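Long-range contacts in copper induced nitroreductase D (Lactococcus lactis, PDB 2WQF), which binds flavin mononucleotide and probably acts as a nitroreductase, a copper-induced enzyme involved in defence against oxidative stress: residues 12-17 / 149-154; 97-102 / 177-182; 65-70 / 155-160; 101-106 / 128-133. All coordinates share one frame; numbering follows the deposited sequence.

Interaction 1 of 4, residues 12-17 / 149-154. With FMN (flavin mononucleotide), chain B.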
# COMPACT_ATOMS: atom_id res chain seq x y z
N THR A 12 13.01 -8.22 1.49
CA THR A 12 14.06 -7.40 0.90
C THR A 12 15.28 -8.27 0.61
O THR A 12 15.88 -8.86 1.51
CB THR A 12 14.42 -6.23 1.82
OG1 THR A 12 13.34 -5.30 1.85
CG2 THR A 12 15.68 -5.52 1.35
N ILE A 13 15.62 -8.36 -0.66
CA ILE A 13 16.80 -9.08 -1.12
C ILE A 13 17.72 -8.11 -1.83
O ILE A 13 17.37 -7.57 -2.87
CB ILE A 13 16.41 -10.20 -2.12
CG1 ILE A 13 15.37 -11.16 -1.52
CG2 ILE A 13 17.64 -10.94 -2.65
CD1 ILE A 13 15.84 -11.95 -0.32
N TYR A 14 18.89 -7.92 -1.26
CA TYR A 14 19.87 -7.00 -1.84
C TYR A 14 20.80 -7.69 -2.84
O TYR A 14 21.29 -7.03 -3.76
CB TYR A 14 20.70 -6.33 -0.73
CG TYR A 14 19.88 -5.32 0.06
CD1 TYR A 14 19.28 -4.23 -0.59
CD2 TYR A 14 19.65 -5.48 1.42
CE1 TYR A 14 18.53 -3.31 0.11
CE2 TYR A 14 18.90 -4.56 2.15
CZ TYR A 14 18.33 -3.48 1.49
OH TYR A 14 17.59 -2.56 2.22
N ALA A 15 21.04 -8.99 -2.66
CA ALA A 15 21.95 -9.74 -3.51
C ALA A 15 21.15 -10.34 -4.65
O ALA A 15 20.54 -11.41 -4.51
CB ALA A 15 22.68 -10.83 -2.71
N LEU A 16 21.18 -9.63 -5.77
CA LEU A 16 20.33 -9.96 -6.92
C LEU A 16 21.17 -10.20 -8.16
O LEU A 16 22.21 -9.55 -8.38
CB LEU A 16 19.31 -8.84 -7.18
CG LEU A 16 18.25 -8.63 -6.10
CD1 LEU A 16 17.45 -7.37 -6.41
CD2 LEU A 16 17.32 -9.84 -5.93
N GLY A 17 20.71 -11.13 -9.00
CA GLY A 17 21.38 -11.42 -10.25
C GLY A 17 20.42 -11.46 -11.42
O GLY A 17 19.26 -11.00 -11.32
N ASN A 149 14.24 -5.33 -3.95
CA ASN A 149 14.39 -4.34 -2.89
C ASN A 149 13.88 -2.99 -3.41
O ASN A 149 13.87 -2.75 -4.62
CB ASN A 149 15.83 -4.30 -2.36
CG ASN A 149 16.83 -3.85 -3.41
OD1 ASN A 149 16.95 -2.68 -3.69
ND2 ASN A 149 17.54 -4.78 -3.98
N LEU A 150 13.40 -2.16 -2.50
CA LEU A 150 12.75 -0.92 -2.85
C LEU A 150 13.61 0.28 -2.46
O LEU A 150 13.91 0.49 -1.29
CB LEU A 150 11.38 -0.84 -2.14
CG LEU A 150 10.53 0.39 -2.48
CD1 LEU A 150 10.11 0.38 -3.92
CD2 LEU A 150 9.32 0.45 -1.55
N GLN A 151 13.99 1.06 -3.47
CA GLN A 151 14.84 2.22 -3.31
C GLN A 151 14.10 3.51 -3.60
O GLN A 151 13.03 3.52 -4.23
CB GLN A 151 16.07 2.11 -4.22
CG GLN A 151 16.94 0.90 -3.97
CD GLN A 151 17.28 0.75 -2.50
OE1 GLN A 151 17.63 1.71 -1.84
NE2 GLN A 151 17.15 -0.46 -1.99
N HIS A 152 14.71 4.60 -3.13
CA HIS A 152 14.16 5.94 -3.26
C HIS A 152 15.23 6.96 -3.63
O HIS A 152 15.73 7.71 -2.80
CB HIS A 152 13.43 6.33 -1.97
CG HIS A 152 12.25 5.45 -1.70
ND1 HIS A 152 12.34 4.31 -0.93
CD2 HIS A 152 10.98 5.49 -2.17
CE1 HIS A 152 11.16 3.71 -0.90
NE2 HIS A 152 10.32 4.40 -1.67
N TYR A 153 15.58 6.98 -4.92
CA TYR A 153 16.51 7.97 -5.47
C TYR A 153 15.75 9.11 -6.14
O TYR A 153 16.35 9.99 -6.74
CB TYR A 153 17.48 7.28 -6.43
CG TYR A 153 18.47 6.42 -5.68
CD1 TYR A 153 19.50 7.00 -4.95
CD2 TYR A 153 18.35 5.05 -5.68
CE1 TYR A 153 20.39 6.23 -4.25
CE2 TYR A 153 19.25 4.26 -4.98
CZ TYR A 153 20.26 4.85 -4.26
OH TYR A 153 21.16 4.06 -3.57
N ASN A 154 14.42 9.09 -6.02
CA ASN A 154 13.58 10.27 -6.27
C ASN A 154 13.75 11.24 -5.10
O ASN A 154 13.89 10.78 -3.94
CB ASN A 154 12.12 9.84 -6.41
CG ASN A 154 11.65 8.98 -5.25
OD1 ASN A 154 12.09 7.84 -5.11
ND2 ASN A 154 10.83 9.53 -4.37
N1 FMN B . 14.65 -0.39 1.69
C2 FMN B . 15.85 0.20 1.09
O2 FMN B . 16.87 -0.45 0.98
N3 FMN B . 15.81 1.59 0.71
C4 FMN B . 14.68 2.37 0.85
O4 FMN B . 14.68 3.49 0.42
C4A FMN B . 13.49 1.78 1.47
N5 FMN B . 12.40 2.44 1.69
C5A FMN B . 11.14 1.67 1.97
C6 FMN B . 9.83 2.39 1.85
C7 FMN B . 8.67 1.75 2.01
C7M FMN B . 7.38 2.54 1.91
C8 FMN B . 8.70 0.27 2.30
C8M FMN B . 7.39 -0.49 2.42
C9 FMN B . 9.86 -0.38 2.44
C9A FMN B . 11.16 0.34 2.26
N10 FMN B . 12.43 -0.29 2.41
C10 FMN B . 13.56 0.34 1.87
C1' FMN B . 12.54 -1.70 2.79
C2' FMN B . 12.19 -1.88 4.26
O2' FMN B . 13.26 -1.42 5.05
C3' FMN B . 11.89 -3.36 4.49
O3' FMN B . 10.70 -3.62 3.77
C4' FMN B . 11.65 -3.66 5.98
O4' FMN B . 12.87 -3.53 6.70
C5' FMN B . 11.08 -5.06 6.21
O5' FMN B . 11.97 -6.01 5.65
P FMN B . 11.45 -7.02 4.48
O1P FMN B . 10.23 -7.71 4.93
O2P FMN B . 11.17 -6.16 3.19
O3P FMN B . 12.66 -8.02 4.24
O HOH W 1 13.95 -2.96 0.21
O HOH W 2 20.27 -5.14 -5.44
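Asn149 and the turn around Ile13 are joined by a hydrogen bond, Asn149 ND2 donating to Ile13 O over 3.0 Å at a nearly straight 169°. The acceptor lies close to the plane of the amide; chi1 of 64° sets CG of Asn149 between its own backbone N and carbonyl carbon, from where the amide reaches Ile13. At its other end the amide accepts, OD1 receiving Gln151 NE2 at 2.8 Å, so an asparagine suits a place that needs donor and acceptor together. Two waters add polar bridges, one between Thr12 OG1 and Leu150 N, the other between Tyr14 O and Asn149 ND2. An alanine at Asn149 would probably leave Ile13 O without this donor and Gln151 NE2 with FMN O2 but not OD1, its amide less firmly fixed.

Van der Waals contact is modest. Thr12 CG2 meets Asn149 CB at 3.9 Å. The Tyr14 ring crosses the Asn149 side chain at about a right angle, CD1 lying 3.8 Å from Asn149 CG, and Leu16 CD1 touches the amide at ND2.

The remaining bonds go to the flavin. Tyr14 OH meets FMN O2 at 2.6 Å, and Gln151 NE2 donates to the same oxygen, so two groups grip it. His152 ND1 donates to FMN O4 at 2.8 Å, while Thr12 uses its backbone N and OG1 on two phosphate oxygens. Together they form one side of the FMN site of the nitroreductase fold.

Interaction 2 of 4, residues 97-102 / 177-182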
# COMPACT_ATOMS: atom_id res chain seq x y z
N GLY A 97 16.55 -6.12 -13.39
CA GLY A 97 15.81 -4.95 -13.81
C GLY A 97 15.41 -4.05 -12.67
O GLY A 97 15.65 -4.36 -11.49
N THR A 98 14.75 -2.95 -13.04
CA THR A 98 14.24 -1.96 -12.08
C THR A 98 12.84 -1.55 -12.55
O THR A 98 12.63 -1.21 -13.71
CB THR A 98 15.15 -0.71 -11.93
OG1 THR A 98 16.47 -1.12 -11.57
CG2 THR A 98 14.65 0.20 -10.85
N ILE A 99 11.89 -1.58 -11.63
CA ILE A 99 10.54 -1.10 -11.90
C ILE A 99 10.37 0.24 -11.21
O ILE A 99 10.41 0.32 -9.98
CB ILE A 99 9.49 -2.09 -11.39
CG1 ILE A 99 9.72 -3.49 -11.97
CG2 ILE A 99 8.06 -1.57 -11.66
CD1 ILE A 99 9.10 -4.61 -11.14
N LEU A 100 10.22 1.30 -12.00
CA LEU A 100 10.02 2.65 -11.46
C LEU A 100 8.53 2.94 -11.39
O LEU A 100 7.81 2.83 -12.38
CB LEU A 100 10.74 3.70 -12.31
CG LEU A 100 12.28 3.55 -12.31
CD1 LEU A 100 12.74 2.59 -13.37
CD2 LEU A 100 12.94 4.91 -12.52
N PHE A 101 8.08 3.20 -10.17
CA PHE A 101 6.70 3.50 -9.86
C PHE A 101 6.46 4.98 -9.79
O PHE A 101 7.16 5.67 -9.06
CB PHE A 101 6.33 2.87 -8.51
CG PHE A 101 6.22 1.36 -8.56
CD1 PHE A 101 5.02 0.74 -8.88
CD2 PHE A 101 7.33 0.58 -8.30
CE1 PHE A 101 4.93 -0.64 -8.90
CE2 PHE A 101 7.25 -0.79 -8.29
CZ PHE A 101 6.06 -1.41 -8.61
N PHE A 102 5.45 5.45 -10.53
CA PHE A 102 5.08 6.85 -10.56
C PHE A 102 3.59 6.97 -10.22
O PHE A 102 2.83 6.00 -10.34
CB PHE A 102 5.27 7.48 -11.95
CG PHE A 102 6.64 7.30 -12.56
CD1 PHE A 102 7.50 8.37 -12.71
CD2 PHE A 102 7.02 6.07 -13.08
CE1 PHE A 102 8.77 8.21 -13.31
CE2 PHE A 102 8.27 5.89 -13.66
CZ PHE A 102 9.13 6.96 -13.81
N LEU A 177 11.79 -0.32 -7.64
CA LEU A 177 11.85 -1.69 -7.16
C LEU A 177 12.85 -2.47 -8.04
O LEU A 177 12.58 -2.76 -9.20
CB LEU A 177 10.47 -2.33 -7.18
CG LEU A 177 10.38 -3.69 -6.52
CD1 LEU A 177 10.52 -3.64 -4.99
CD2 LEU A 177 9.04 -4.37 -6.90
N VAL A 178 14.03 -2.71 -7.48
CA VAL A 178 15.11 -3.45 -8.11
C VAL A 178 14.84 -4.94 -7.90
O VAL A 178 14.54 -5.36 -6.79
CB VAL A 178 16.45 -3.06 -7.48
CG1 VAL A 178 17.59 -3.79 -8.15
CG2 VAL A 178 16.67 -1.57 -7.62
N PHE A 179 14.90 -5.72 -8.98
CA PHE A 179 14.51 -7.13 -8.91
C PHE A 179 15.41 -8.03 -9.74
O PHE A 179 16.07 -7.60 -10.68
CB PHE A 179 13.04 -7.32 -9.31
CG PHE A 179 12.77 -7.20 -10.79
CD1 PHE A 179 12.71 -8.34 -11.57
CD2 PHE A 179 12.63 -5.95 -11.39
CE1 PHE A 179 12.46 -8.24 -12.94
CE2 PHE A 179 12.40 -5.84 -12.77
CZ PHE A 179 12.33 -6.99 -13.53
N GLY A 180 15.46 -9.29 -9.34
CA GLY A 180 16.27 -10.26 -10.04
C GLY A 180 16.30 -11.60 -9.35
O GLY A 180 15.51 -11.87 -8.46
N SER A 181 17.22 -12.45 -9.77
CA SER A 181 17.38 -13.73 -9.12
C SER A 181 17.98 -13.55 -7.74
O SER A 181 18.81 -12.68 -7.52
CB SER A 181 18.24 -14.65 -9.96
OG SER A 181 19.49 -14.05 -10.29
N ILE A 182 17.54 -14.39 -6.80
CA ILE A 182 18.04 -14.32 -5.43
C ILE A 182 19.41 -14.98 -5.33
O ILE A 182 19.55 -16.16 -5.62
CB ILE A 182 17.06 -15.02 -4.47
CG1 ILE A 182 15.70 -14.33 -4.55
CG2 ILE A 182 17.62 -15.01 -3.04
CD1 ILE A 182 14.59 -14.98 -3.69
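Leu177 O receives Ile99 N at 2.8 Å, and the same carbonyl is approached by the CA of Thr98 in a CA-H...O contact, so two groups of the neighbouring strand meet one oxygen. This is antiparallel pairing within the central sheet of the nitroreductase fold. Gly97 with Phe179 and Ile99 with Leu177 are hydrogen-bonded pairs; between them Thr98 and Val178 form a non-hydrogen-bonded pair, their CA atoms 4.3 Å apart. The beta-branched Thr98 and Val178 suit an extended backbone, and Thr98 OG1 bonds to Gln56 and Trp60 beyond the pair.

On the face carrying Ile99, Leu177 and Phe179, the Phe179 ring meets both Gly97 and Ile99. With chi1 of 75°, CG of Phe179 sits between the backbone N and the carbonyl carbon, and the ring leans over Gly97, whose N lies over one ring face. Glycine fits because a CB there would run into Phe179 CE2. Ile99 crosses the ring at about a right angle, CG1 reaching CE2 of Phe179 at 3.7 Å. An alanine at Phe179 would probably open a gap beside Ile99 and Gly97. Further along, Phe101 turns its ring edge to the neighbouring strand, its CE2 3.7 Å from Leu177 CB.

Interaction 3 of 4, residues 65-70 / 155-160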
# COMPACT_ATOMS: atom_id res chain seq x y z
N ALA A 65 24.22 6.96 -10.61
CA ALA A 65 25.58 7.21 -10.14
C ALA A 65 26.01 8.67 -10.32
O ALA A 65 26.43 9.32 -9.35
CB ALA A 65 26.57 6.25 -10.82
N PRO A 66 25.88 9.21 -11.55
CA PRO A 66 26.27 10.62 -11.71
C PRO A 66 25.42 11.61 -10.90
O PRO A 66 25.97 12.57 -10.37
CB PRO A 66 26.09 10.87 -13.21
CG PRO A 66 26.13 9.50 -13.84
CD PRO A 66 25.54 8.58 -12.83
N GLU A 67 24.11 11.39 -10.81
CA GLU A 67 23.24 12.29 -10.05
C GLU A 67 23.58 12.26 -8.57
O GLU A 67 23.56 13.30 -7.90
CB GLU A 67 21.77 11.93 -10.26
CG GLU A 67 21.24 12.20 -11.67
CD GLU A 67 20.93 13.66 -11.91
OE1 GLU A 67 21.17 14.47 -10.99
OE2 GLU A 67 20.44 14.00 -13.01
N LEU A 68 23.89 11.07 -8.06
CA LEU A 68 24.27 10.89 -6.67
C LEU A 68 25.63 11.56 -6.39
O LEU A 68 25.79 12.27 -5.40
CB LEU A 68 24.33 9.40 -6.34
CG LEU A 68 24.06 8.97 -4.90
CD1 LEU A 68 22.78 9.59 -4.40
CD2 LEU A 68 23.98 7.45 -4.82
N LYS A 69 26.59 11.37 -7.29
CA LYS A 69 27.92 11.96 -7.11
C LYS A 69 27.82 13.48 -7.13
O LYS A 69 28.45 14.16 -6.31
CB LYS A 69 28.87 11.50 -8.22
CG LYS A 69 30.26 12.13 -8.17
CD LYS A 69 31.19 11.51 -9.21
CE LYS A 69 32.55 12.19 -9.23
NZ LYS A 69 32.45 13.56 -9.81
N ALA A 70 27.05 14.01 -8.06
CA ALA A 70 26.91 15.45 -8.19
C ALA A 70 26.24 16.00 -6.93
O ALA A 70 26.63 17.05 -6.42
CB ALA A 70 26.11 15.80 -9.44
N PRO A 155 13.74 12.57 -5.37
CA PRO A 155 13.52 13.20 -6.67
C PRO A 155 14.79 13.44 -7.48
O PRO A 155 14.70 14.05 -8.53
CB PRO A 155 12.94 14.58 -6.31
CG PRO A 155 13.09 14.74 -4.84
CD PRO A 155 13.86 13.58 -4.30
N LEU A 156 15.93 12.95 -7.01
CA LEU A 156 17.22 13.26 -7.63
C LEU A 156 17.28 12.86 -9.10
O LEU A 156 17.81 13.60 -9.93
CB LEU A 156 18.34 12.56 -6.85
CG LEU A 156 18.94 13.28 -5.65
CD1 LEU A 156 17.85 13.73 -4.66
CD2 LEU A 156 19.96 12.38 -4.97
N ILE A 157 16.72 11.69 -9.42
CA ILE A 157 16.84 11.13 -10.77
C ILE A 157 15.64 11.40 -11.65
O ILE A 157 15.64 10.99 -12.81
CB ILE A 157 17.07 9.61 -10.72
CG1 ILE A 157 15.85 8.89 -10.13
CG2 ILE A 157 18.32 9.29 -9.89
CD1 ILE A 157 15.97 7.38 -10.21
N ASP A 158 14.64 12.11 -11.13
CA ASP A 158 13.36 12.26 -11.82
C ASP A 158 13.49 12.84 -13.24
O ASP A 158 12.91 12.31 -14.19
CB ASP A 158 12.42 13.18 -11.03
CG ASP A 158 11.95 12.59 -9.73
OD1 ASP A 158 12.59 11.64 -9.22
OD2 ASP A 158 10.93 13.08 -9.21
N GLU A 159 14.18 13.97 -13.35
CA GLU A 159 14.36 14.67 -14.63
C GLU A 159 15.05 13.79 -15.67
O GLU A 159 14.62 13.73 -16.82
CB GLU A 159 15.18 15.96 -14.43
N ALA A 160 16.13 13.12 -15.26
CA ALA A 160 16.95 12.35 -16.20
C ALA A 160 16.18 11.13 -16.69
O ALA A 160 16.28 10.72 -17.85
CB ALA A 160 18.26 11.94 -15.54
O HOH W 3 18.84 16.04 -9.66
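Glu67 reaches from its helix across to the turn at Leu156 and Ile157. Its CB lies at a loose 4.4 Å from Ile157 CG2, the apolar start of the chain meeting a branched aliphatic group. CG, anti to the carbonyl carbon with chi1 of -69°, passes 4.1 Å from Leu156 O. The chain then bends at chi2, -78°, which carries CD to 3.7 Å from the same Leu156 O. At the tip the two carboxylate oxygens part company: OE2 lies 3.9 Å from the methyl of Ala160, whereas OE1 accepts a hydrogen bond from a water that also donates to Leu156 O at 2.7 Å. The water thus joins two acceptors that could not bond directly, and a glutamate suits this border because its methylene groups can pack while its charged end is solvated. Ala160 is small enough to let the carboxylate pass close by.

Beside this polar bridge Leu68 adds an apolar one, CD1 touching Leu156 CD2 at 4.0 Å as the two side chains cross obliquely. The type I turn from Pro155 to Asp158, preceded by a cis peptide bond, presents Leu156 to the helix and leads into helix 158-164. Ile157, the buried member, also packs on Ile63 and Val64 of helix 53-73 and on Leu173 of strand 171-182, while Leu68 touches Leu89 of helix 88-93.

Interaction 4 of 4, residues 101-106 / 128-133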
# COMPACT_ATOMS: atom_id res chain seq x y z
N PHE A 101 8.08 3.20 -10.17
CA PHE A 101 6.70 3.50 -9.86
C PHE A 101 6.46 4.98 -9.79
O PHE A 101 7.16 5.67 -9.06
CB PHE A 101 6.33 2.87 -8.51
CG PHE A 101 6.22 1.36 -8.56
CD1 PHE A 101 5.02 0.74 -8.88
CD2 PHE A 101 7.33 0.58 -8.30
CE1 PHE A 101 4.93 -0.64 -8.90
CE2 PHE A 101 7.25 -0.79 -8.29
CZ PHE A 101 6.06 -1.41 -8.61
N PHE A 102 5.45 5.45 -10.53
CA PHE A 102 5.08 6.85 -10.56
C PHE A 102 3.59 6.97 -10.22
O PHE A 102 2.83 6.00 -10.34
CB PHE A 102 5.27 7.48 -11.95
CG PHE A 102 6.64 7.30 -12.56
CD1 PHE A 102 7.50 8.37 -12.71
CD2 PHE A 102 7.02 6.07 -13.08
CE1 PHE A 102 8.77 8.21 -13.31
CE2 PHE A 102 8.27 5.89 -13.66
CZ PHE A 102 9.13 6.96 -13.81
N GLU A 103 3.17 8.16 -9.81
CA GLU A 103 1.76 8.49 -9.64
C GLU A 103 1.44 9.62 -10.61
O GLU A 103 2.15 10.64 -10.65
CB GLU A 103 1.46 8.92 -8.21
CG GLU A 103 1.47 7.74 -7.23
CD GLU A 103 0.29 6.79 -7.49
OE1 GLU A 103 -0.85 7.29 -7.58
OE2 GLU A 103 0.51 5.55 -7.62
N ASP A 104 0.37 9.46 -11.38
CA ASP A 104 -0.01 10.45 -12.38
C ASP A 104 -0.73 11.66 -11.75
O ASP A 104 -1.90 11.60 -11.36
CB ASP A 104 -0.87 9.78 -13.44
CG ASP A 104 -1.11 10.67 -14.65
OD1 ASP A 104 -0.97 11.90 -14.54
OD2 ASP A 104 -1.45 10.13 -15.70
N GLN A 105 0.01 12.76 -11.66
CA GLN A 105 -0.49 13.97 -11.04
C GLN A 105 -1.60 14.65 -11.84
O GLN A 105 -2.39 15.41 -11.28
CB GLN A 105 0.66 14.96 -10.82
CG GLN A 105 1.78 14.38 -9.94
CD GLN A 105 1.25 13.86 -8.62
OE1 GLN A 105 0.76 14.63 -7.78
NE2 GLN A 105 1.34 12.56 -8.43
N ALA A 106 -1.66 14.38 -13.13
CA ALA A 106 -2.73 14.95 -13.95
C ALA A 106 -4.09 14.37 -13.56
O ALA A 106 -5.11 15.07 -13.50
CB ALA A 106 -2.44 14.74 -15.43
N GLN A 128 -0.94 6.37 -0.90
CA GLN A 128 -1.32 5.05 -0.42
C GLN A 128 -1.33 4.06 -1.59
O GLN A 128 -0.84 2.92 -1.47
CB GLN A 128 -2.67 5.10 0.31
CG GLN A 128 -2.59 5.90 1.60
CD GLN A 128 -3.91 6.09 2.29
OE1 GLN A 128 -4.96 5.70 1.77
NE2 GLN A 128 -3.88 6.71 3.46
N GLY A 129 -1.90 4.50 -2.71
CA GLY A 129 -1.96 3.72 -3.94
C GLY A 129 -0.59 3.28 -4.43
O GLY A 129 -0.41 2.15 -4.92
N SER A 130 0.39 4.16 -4.31
CA SER A 130 1.75 3.84 -4.71
C SER A 130 2.33 2.73 -3.84
O SER A 130 2.95 1.77 -4.34
CB SER A 130 2.65 5.08 -4.66
OG SER A 130 3.89 4.77 -5.26
N GLY A 131 2.09 2.82 -2.54
CA GLY A 131 2.53 1.76 -1.63
C GLY A 131 1.87 0.43 -1.99
O GLY A 131 2.53 -0.60 -2.07
N ILE A 132 0.56 0.49 -2.24
CA ILE A 132 -0.23 -0.69 -2.57
C ILE A 132 0.32 -1.41 -3.80
O ILE A 132 0.60 -2.61 -3.76
CB ILE A 132 -1.70 -0.27 -2.79
CG1 ILE A 132 -2.35 0.10 -1.44
CG2 ILE A 132 -2.51 -1.36 -3.49
CD1 ILE A 132 -3.67 0.86 -1.60
N ILE A 133 0.52 -0.69 -4.90
CA ILE A 133 0.95 -1.38 -6.12
C ILE A 133 2.41 -1.84 -6.01
O ILE A 133 2.77 -2.89 -6.53
CB ILE A 133 0.71 -0.57 -7.42
CG1 ILE A 133 1.49 0.73 -7.47
CG2 ILE A 133 -0.82 -0.34 -7.60
CD1 ILE A 133 1.42 1.41 -8.84
O HOH W 4 3.02 4.54 -7.90
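Gly129 opens the contact from the side of residues 128-133 of helix 121-143, its carbonyl carbon 4.1 Å from Glu103 OE2. Having no side chain, it brings bare backbone to the carboxylate.

Ser130 comes next and faces Glu103 most closely. Its CA is 3.6 Å from Glu103 OE2, and the carboxylate passes the helix backbone without a direct hydrogen bond to it. A water does the joining: it accepts from Ser130 OG at 2.8 Å and donates both to Glu103 OE2 and to Phe102 O. Serine suits the spot, being short enough to leave room for the water and able to donate a hydrogen bond to it; OG is placed anti to the backbone N, chi1 -171°. The Glu103 chain bends at chi2, -68°, and its other oxygen, OE1, is hydrogen-bonded to Thr45 and Ser126, so partners at both oxygens hold this buried carboxylate. The water, which donates to OE2, would probably offset part of the cost of burying a charge.

Ile133, one turn on, supplies the apolar part. Its CD1 lies at the ring edge of Phe101, 3.7 Å from CD1 of that residue, as the two side chains slide past each other in opposite directions.

Where strand 101-104 ends, Asp104 is the N-cap of the following helix, its OD1 accepting from Ala106 N at 2.9 Å. The whole is a helix laid on the central sheet, with strand and helix axes 8.8 Å apart at closest approach, in the nitroreductase fold; the other subunit packs against Gln128 and Ile132 of the same helix.

Overall arrangement
From the N terminus, residues 12-17 meet 149-154, closing the loop of interaction 1, which spans most of the chain. Helix 53-73 then supplies 65-70 for interaction 3, closed by 155-160, so these two loops cross. Strand 97-104 starts two contacts: its C-terminal part meets the helix in interaction 4, a short loop lying within those of interactions 1 and 3 and starting from the same strand as interaction 2, in which the earlier part pairs with 177-182, crossing interactions 1 and 3. Interactions 1 and 2 touch through strand 171-182, which neighbours both 16-17 and 146-151. Sheet, flavin site, peripheral helices and the subunit-facing helix 121-143 are thereby tied together.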